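Local coordinates for Serine/threonine-protein kinase pknE (Mycobacterium tuberculosis, PDB 2H34) that transfers phosphate from ATP to serine and threonine residues of proteins, the fragment here being the catalytic kinase domain of a larger membrane protein, at residues His95-His100 against Val111-Ile116; Ser145-Ala150 against Val282-Leu287. All coordinates share one frame; numbering follows the deposited sequence.

Contact 1. Residues His95-His100 against Val111-Ile116; sequences HVVPIH and VDMRLI
H100 and D112 grip each other twice at the open end of a beta hairpin. The backbone N of H100 donates to D112 O at 2.6 Å, and its ring ND1 donates to D112 OD1, also at 2.6 Å. The carboxylate oxygen meets the ring edge close to the ring plane and is approached on its syn side but 34° out of the carboxylate plane, while the two flat groups stand nearly perpendicular (87°). A chi1 of 163° swings the carboxylate away from the D112 amide and toward the ring. OD2 is hydrogen-bonded to Y36 OH; both carboxylate oxygens are therefore held. One face of the H100 ring lies against the backbone N of R114, which donates to P98 O at 3.2 Å.

I99 and M113, here selenomethionine, form an antiparallel non-hydrogen-bonded pair with side chains on one face of the sheet. The two lie side by side and point the same way, I99 CD1 coming to 3.8 Å from M113 CE. V97, crossing M113 at about a right angle, brings CG1 to 3.7 Å from M113 CB.

Whereas D112 is buried and doubly bonded to H100, R114 is exposed, and its side chain meets P98 through van der Waals contacts alone: P98 CG lies over one face of the guanidinium, with P98 CD 3.7 Å from R114 CB.

Strand 99-105 is one of the two edge strands of the five-stranded N-lobe sheet. Strand 108-114 separates it from strand 60-66, to which V111 and M113 bond through their backbones, at K65 and A63.

Contact 2. Residues Ser145-Ala150 against Val282-Leu287; sequences SALDAA and VTCGDL
The two segments approach most closely where the CA atoms of D148 and C284 lie 6.2 Å apart, the C-terminal part of helix 133-152 facing the first turn of helix 284-293. D148 spans the gap with its carboxylate: C284 N donates to OD1 at 3.1 Å, with an N-H...O angle of 137°, and the syn lone pair of that oxygen is used. Its other oxygen, OD2, lies 3.1 Å from G285 N. With CG beside the backbone N of D148 (chi1 -76°), the group faces the amino end of the second helix, where the helix dipole would be expected to stabilise the negative charge.

T283 is the N-cap of that helix, its OG1 accepting from D286 N at 2.8 Å. D148 thus supplies an acceptor from a distant helix to the same first turn that T283 caps locally. Both helices belong to the C-lobe of the protein kinase fold, so the carboxylate ties two helical elements 132 residues apart in sequence.

Beside this polar bridge lies a small apolar contact. L147 CD1 reaches C284 SG at 3.6 Å, and the sulfur also packs near L147 CB. Each of these two side chains is buried; L221 of helix 217-230 touches C284, whereas D217 of that helix, L175 and V160 touch L147. A bound sodium ion lies about 4 Å from the side chain of D148.

Contact 1 closes before contact 2 opens along the chain, and their centres lie about 20 Å apart within the one kinase domain. Contact 1 belongs to the N-lobe sheet, near residues predicted to bind ATP; contact 2 joins helices of the C-lobe, with L147 about 7 Å from the predicted proton acceptor D159. They meet directly where the loop before strand 99-105 packs on helix 133-152: V96 CG1 lies 3.5 Å from A146 CB, and H95 O is 3.7 Å from the same A146 CB. The loop 95-98 thus packs on a C-lobe helix while the strand that follows it lies in the N-lobe sheet, so segment 95-100 connects the two lobes.

Contact 1. Residues His95-His100 against Val111-Ile116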
ATOM      1  N   HIS A  95       1.189  -1.745  11.700  1.00 60.19           N
ATOM      2  CA  HIS A  95       0.359  -1.867  10.490  1.00 59.92           C
ATOM      3  C   HIS A  95       1.167  -2.443   9.338  1.00 59.99           C
ATOM      4  O   HIS A  95       0.794  -2.349   8.163  1.00 59.62           O
ATOM      5  CB  HIS A  95      -0.253  -0.530  10.095  1.00 59.76           C
ATOM      6  CG  HIS A  95      -1.010   0.109  11.203  1.00 60.19           C
ATOM      7  ND1 HIS A  95      -0.433   1.011  12.069  1.00 60.59           N
ATOM      8  CD2 HIS A  95      -2.274  -0.083  11.639  1.00 59.73           C
ATOM      9  CE1 HIS A  95      -1.319   1.366  12.980  1.00 60.93           C
ATOM     10  NE2 HIS A  95      -2.444   0.717  12.742  1.00 61.38           N
ATOM     11  N   VAL A  96       2.293  -3.027   9.697  1.00 59.96           N
ATOM     12  CA  VAL A  96       3.055  -3.806   8.775  1.00 60.63           C
ATOM     13  C   VAL A  96       3.007  -5.223   9.307  1.00 60.90           C
ATOM     14  O   VAL A  96       3.292  -5.464  10.485  1.00 61.20           O
ATOM     15  CB  VAL A  96       4.489  -3.262   8.613  1.00 60.37           C
ATOM     16  CG1 VAL A  96       4.459  -1.856   8.042  1.00 60.54           C
ATOM     17  CG2 VAL A  96       5.204  -3.252   9.942  1.00 62.47           C
ATOM     18  N   VAL A  97       2.596  -6.140   8.434  1.00 61.06           N
ATOM     19  CA  VAL A  97       2.646  -7.571   8.688  1.00 60.80           C
ATOM     20  C   VAL A  97       3.991  -7.967   9.284  1.00 60.98           C
ATOM     21  O   VAL A  97       5.033  -7.645   8.720  1.00 60.55           O
ATOM     22  CB  VAL A  97       2.427  -8.370   7.386  1.00 60.80           C
ATOM     23  CG1 VAL A  97       2.459  -9.865   7.663  1.00 60.85           C
ATOM     24  CG2 VAL A  97       1.108  -7.978   6.728  1.00 60.32           C
ATOM     25  N   PRO A  98       3.962  -8.635  10.452  1.00 61.53           N
ATOM     26  CA  PRO A  98       5.139  -9.229  11.092  1.00 61.88           C
ATOM     27  C   PRO A  98       5.752 -10.284  10.197  1.00 62.67           C
ATOM     28  O   PRO A  98       5.011 -11.077   9.604  1.00 62.90           O
ATOM     29  CB  PRO A  98       4.553  -9.909  12.323  1.00 61.38           C
ATOM     30  CG  PRO A  98       3.300  -9.172  12.591  1.00 61.67           C
ATOM     31  CD  PRO A  98       2.749  -8.824  11.265  1.00 61.40           C
ATOM     32  N   ILE A  99       7.082 -10.287  10.086  1.00 63.06           N
ATOM     33  CA  ILE A  99       7.785 -11.362   9.386  1.00 63.61           C
ATOM     34  C   ILE A  99       8.260 -12.370  10.418  1.00 64.27           C
ATOM     35  O   ILE A  99       9.001 -12.010  11.339  1.00 64.64           O
ATOM     36  CB  ILE A  99       9.004 -10.842   8.586  1.00 63.50           C
ATOM     37  CG1 ILE A  99       8.579  -9.860   7.484  1.00 63.70           C
ATOM     38  CG2 ILE A  99       9.823 -11.996   8.005  1.00 63.39           C
ATOM     39  CD1 ILE A  99       7.245 -10.141   6.836  1.00 63.27           C
ATOM     40  N   HIS A 100       7.836 -13.626  10.278  1.00 64.79           N
ATOM     41  CA  HIS A 100       8.295 -14.672  11.196  1.00 65.26           C
ATOM     42  C   HIS A 100       9.707 -15.105  10.918  1.00 65.16           C
ATOM     43  O   HIS A 100      10.517 -15.174  11.824  1.00 65.06           O
ATOM     44  CB  HIS A 100       7.387 -15.894  11.173  1.00 65.23           C
ATOM     45  CG  HIS A 100       5.990 -15.612  11.616  1.00 66.33           C
ATOM     46  ND1 HIS A 100       4.890 -16.188  11.017  1.00 66.05           N
ATOM     47  CD2 HIS A 100       5.511 -14.803  12.594  1.00 67.17           C
ATOM     48  CE1 HIS A 100       3.794 -15.750  11.611  1.00 67.17           C
ATOM     49  NE2 HIS A 100       4.141 -14.903  12.565  1.00 67.18           N
ATOM     50  N   VAL A 111       9.656 -16.383   2.565  1.00 73.43           N
ATOM     51  CA  VAL A 111       9.373 -15.444   3.651  1.00 73.21           C
ATOM     52  C   VAL A 111       8.094 -15.872   4.370  1.00 73.31           C
ATOM     53  O   VAL A 111       7.024 -15.956   3.771  1.00 73.22           O
ATOM     54  CB  VAL A 111       9.254 -13.984   3.161  1.00 73.12           C
ATOM     55  CG1 VAL A 111       8.870 -13.074   4.311  1.00 72.99           C
ATOM     56  CG2 VAL A 111      10.566 -13.511   2.544  1.00 73.20           C
ATOM     57  N   ASP A 112       8.230 -16.162   5.657  1.00 73.71           N
ATOM     58  CA  ASP A 112       7.124 -16.614   6.481  1.00 74.17           C
ATOM     59  C   ASP A 112       6.603 -15.442   7.284  1.00 74.64           C
ATOM     60  O   ASP A 112       7.349 -14.806   8.022  1.00 74.75           O
ATOM     61  CB  ASP A 112       7.603 -17.731   7.410  1.00 74.17           C
ATOM     62  CG  ASP A 112       6.664 -17.983   8.576  1.00 74.41           C
ATOM     63  OD1 ASP A 112       5.690 -17.226   8.764  1.00 74.48           O
ATOM     64  OD2 ASP A 112       6.912 -18.950   9.322  1.00 74.82           O
HETATM   65  N   MSE A 113       5.312 -15.170   7.158  1.00 75.25           N
HETATM   66  CA  MSE A 113       4.712 -14.024   7.835  1.00 76.06           C
HETATM   67  C   MSE A 113       3.373 -14.351   8.470  1.00 75.53           C
HETATM   68  O   MSE A 113       2.734 -15.346   8.120  1.00 75.63           O
HETATM   69  CB  MSE A 113       4.554 -12.863   6.862  1.00 76.66           C
HETATM   70  CG  MSE A 113       4.253 -13.314   5.461  1.00 80.75           C
HETATM   71 SE   MSE A 113       4.072 -11.881   4.182  1.00 91.30          SE
HETATM   72  CE  MSE A 113       5.958 -11.648   3.587  1.00 88.13           C
ATOM     73  N   ARG A 114       2.976 -13.496   9.410  1.00 75.14           N
ATOM     74  CA  ARG A 114       1.672 -13.526  10.074  1.00 74.52           C
ATOM     75  C   ARG A 114       0.522 -13.478   9.059  1.00 74.20           C
ATOM     76  O   ARG A 114       0.550 -12.698   8.099  1.00 74.05           O
ATOM     77  CB  ARG A 114       1.603 -12.342  11.053  1.00 74.63           C
ATOM     78  CG  ARG A 114       0.381 -12.248  11.964  1.00 74.56           C
ATOM     79  CD  ARG A 114       0.842 -12.080  13.409  1.00 74.56           C
ATOM     80  NE  ARG A 114       0.086 -11.087  14.169  1.00 74.52           N
ATOM     81  CZ  ARG A 114       0.297 -10.816  15.457  1.00 75.79           C
ATOM     82  NH1 ARG A 114       1.233 -11.470  16.125  1.00 77.20           N
ATOM     83  NH2 ARG A 114      -0.420  -9.891  16.085  1.00 76.24           N
ATOM     84  N   LEU A 115      -0.473 -14.336   9.261  1.00 73.63           N
ATOM     85  CA  LEU A 115      -1.620 -14.388   8.365  1.00 73.15           C
ATOM     86  C   LEU A 115      -2.707 -13.426   8.805  1.00 72.71           C
ATOM     87  O   LEU A 115      -3.143 -13.460   9.954  1.00 72.61           O
ATOM     88  CB  LEU A 115      -2.206 -15.797   8.312  1.00 73.29           C
ATOM     89  CG  LEU A 115      -3.594 -15.841   7.662  1.00 73.63           C
ATOM     90  CD1 LEU A 115      -3.500 -16.221   6.186  1.00 72.81           C
ATOM     91  CD2 LEU A 115      -4.530 -16.768   8.431  1.00 74.08           C
ATOM     92  N   ILE A 116      -3.176 -12.601   7.878  1.00 72.15           N
ATOM     93  CA  ILE A 116      -4.204 -11.644   8.217  1.00 71.62           C
ATOM     94  C   ILE A 116      -5.477 -11.863   7.437  1.00 71.29           C
ATOM     95  O   ILE A 116      -5.436 -12.212   6.266  1.00 71.08           O
ATOM     96  CB  ILE A 116      -3.706 -10.214   8.032  1.00 71.73           C
ATOM     97  CG1 ILE A 116      -2.574  -9.924   9.024  1.00 72.17           C
ATOM     98  CG2 ILE A 116      -4.843  -9.223   8.218  1.00 71.33           C
ATOM     99  CD1 ILE A 116      -2.917 -10.255  10.481  1.00 72.61           C
TER

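Contact 2. Residues Ser145-Ala150 against Val282-Leu287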
ATOM      1  N   SER A 145       1.228   5.561   8.331  1.00 66.79           N
ATOM      2  CA  SER A 145       2.078   5.158   9.430  1.00 67.00           C
ATOM      3  C   SER A 145       3.015   4.034   8.992  1.00 67.26           C
ATOM      4  O   SER A 145       4.226   4.131   9.181  1.00 67.91           O
ATOM      5  CB  SER A 145       1.216   4.753  10.634  1.00 66.67           C
ATOM      6  OG  SER A 145       2.004   4.345  11.716  1.00 65.96           O
ATOM      7  N   ALA A 146       2.466   2.997   8.361  1.00 67.29           N
ATOM      8  CA  ALA A 146       3.277   1.909   7.828  1.00 67.04           C
ATOM      9  C   ALA A 146       4.295   2.431   6.811  1.00 67.33           C
ATOM     10  O   ALA A 146       5.471   2.074   6.844  1.00 67.59           O
ATOM     11  CB  ALA A 146       2.397   0.863   7.209  1.00 66.87           C
ATOM     12  N   LEU A 147       3.834   3.292   5.912  1.00 67.51           N
ATOM     13  CA  LEU A 147       4.694   3.858   4.904  1.00 67.48           C
ATOM     14  C   LEU A 147       5.843   4.639   5.524  1.00 67.96           C
ATOM     15  O   LEU A 147       6.998   4.428   5.138  1.00 68.87           O
ATOM     16  CB  LEU A 147       3.894   4.753   3.970  1.00 67.76           C
ATOM     17  CG  LEU A 147       2.869   4.108   3.042  1.00 66.94           C
ATOM     18  CD1 LEU A 147       2.108   5.186   2.283  1.00 64.40           C
ATOM     19  CD2 LEU A 147       3.551   3.153   2.085  1.00 66.40           C
ATOM     20  N   ASP A 148       5.544   5.531   6.476  1.00 67.60           N
ATOM     21  CA  ASP A 148       6.592   6.302   7.161  1.00 67.49           C
ATOM     22  C   ASP A 148       7.673   5.377   7.731  1.00 67.39           C
ATOM     23  O   ASP A 148       8.870   5.617   7.578  1.00 66.96           O
ATOM     24  CB  ASP A 148       6.007   7.101   8.323  1.00 67.62           C
ATOM     25  CG  ASP A 148       5.249   8.346   7.889  1.00 68.44           C
ATOM     26  OD1 ASP A 148       5.421   8.854   6.753  1.00 67.49           O
ATOM     27  OD2 ASP A 148       4.477   8.835   8.745  1.00 71.50           O
ATOM     28  N   ALA A 149       7.228   4.322   8.411  1.00 67.61           N
ATOM     29  CA  ALA A 149       8.136   3.367   9.035  1.00 67.94           C
ATOM     30  C   ALA A 149       9.028   2.730   7.975  1.00 68.39           C
ATOM     31  O   ALA A 149      10.235   2.562   8.186  1.00 68.44           O
ATOM     32  CB  ALA A 149       7.358   2.309   9.781  1.00 67.14           C
ATOM     33  N   ALA A 150       8.427   2.382   6.838  1.00 68.68           N
ATOM     34  CA  ALA A 150       9.161   1.747   5.766  1.00 69.36           C
ATOM     35  C   ALA A 150      10.292   2.675   5.308  1.00 69.78           C
ATOM     36  O   ALA A 150      11.478   2.314   5.390  1.00 69.52           O
ATOM     37  CB  ALA A 150       8.232   1.391   4.627  1.00 69.19           C
ATOM     38  N   VAL A 282       5.727  16.316   3.660  1.00 70.68           N
ATOM     39  CA  VAL A 282       7.024  15.649   3.730  1.00 70.55           C
ATOM     40  C   VAL A 282       6.870  14.212   4.235  1.00 70.55           C
ATOM     41  O   VAL A 282       7.656  13.328   3.879  1.00 70.19           O
ATOM     42  CB  VAL A 282       7.996  16.468   4.606  1.00 70.33           C
ATOM     43  CG1 VAL A 282       9.286  15.701   4.896  1.00 69.70           C
ATOM     44  CG2 VAL A 282       8.317  17.760   3.890  1.00 71.28           C
ATOM     45  N   THR A 283       5.846  14.000   5.060  1.00 70.58           N
ATOM     46  CA  THR A 283       5.484  12.670   5.525  1.00 70.84           C
ATOM     47  C   THR A 283       4.007  12.310   5.328  1.00 71.18           C
ATOM     48  O   THR A 283       3.133  13.173   5.193  1.00 71.04           O
ATOM     49  CB  THR A 283       5.790  12.479   7.021  1.00 70.72           C
ATOM     50  OG1 THR A 283       4.886  13.274   7.793  1.00 70.32           O
ATOM     51  CG2 THR A 283       7.228  12.842   7.334  1.00 70.35           C
ATOM     52  N   CYS A 284       3.744  11.010   5.354  1.00 71.43           N
ATOM     53  CA  CYS A 284       2.398  10.511   5.404  1.00 71.86           C
ATOM     54  C   CYS A 284       1.773  10.889   6.727  1.00 72.02           C
ATOM     55  O   CYS A 284       0.546  11.036   6.825  1.00 72.18           O
ATOM     56  CB  CYS A 284       2.410   8.998   5.254  1.00 72.06           C
ATOM     57  SG  CYS A 284       2.589   8.479   3.559  1.00 73.22           S
ATOM     58  N   GLY A 285       2.620  11.039   7.744  1.00 71.89           N
ATOM     59  CA  GLY A 285       2.175  11.484   9.058  1.00 72.25           C
ATOM     60  C   GLY A 285       1.548  12.860   8.979  1.00 72.48           C
ATOM     61  O   GLY A 285       0.485  13.101   9.552  1.00 72.45           O
ATOM     62  N   ASP A 286       2.192  13.754   8.234  1.00 72.84           N
ATOM     63  CA  ASP A 286       1.688  15.112   8.075  1.00 73.25           C
ATOM     64  C   ASP A 286       0.447  15.143   7.213  1.00 73.30           C
ATOM     65  O   ASP A 286      -0.477  15.916   7.480  1.00 73.95           O
ATOM     66  CB  ASP A 286       2.762  16.033   7.512  1.00 73.33           C
ATOM     67  CG  ASP A 286       3.914  16.229   8.472  1.00 74.50           C
ATOM     68  OD1 ASP A 286       5.022  16.532   7.987  1.00 76.47           O
ATOM     69  OD2 ASP A 286       3.723  16.068   9.705  1.00 75.45           O
ATOM     70  N   LEU A 287       0.429  14.304   6.182  1.00 72.99           N
ATOM     71  CA  LEU A 287      -0.788  14.052   5.430  1.00 72.75           C
ATOM     72  C   LEU A 287      -1.906  13.673   6.392  1.00 72.77           C
ATOM     73  O   LEU A 287      -2.929  14.360   6.473  1.00 72.55           O
ATOM     74  CB  LEU A 287      -0.560  12.894   4.472  1.00 73.00           C
ATOM     75  CG  LEU A 287      -1.433  12.756   3.225  1.00 73.00           C
ATOM     76  CD1 LEU A 287      -1.250  11.362   2.697  1.00 73.54           C
ATOM     77  CD2 LEU A 287      -2.898  13.019   3.463  1.00 73.02           C
TER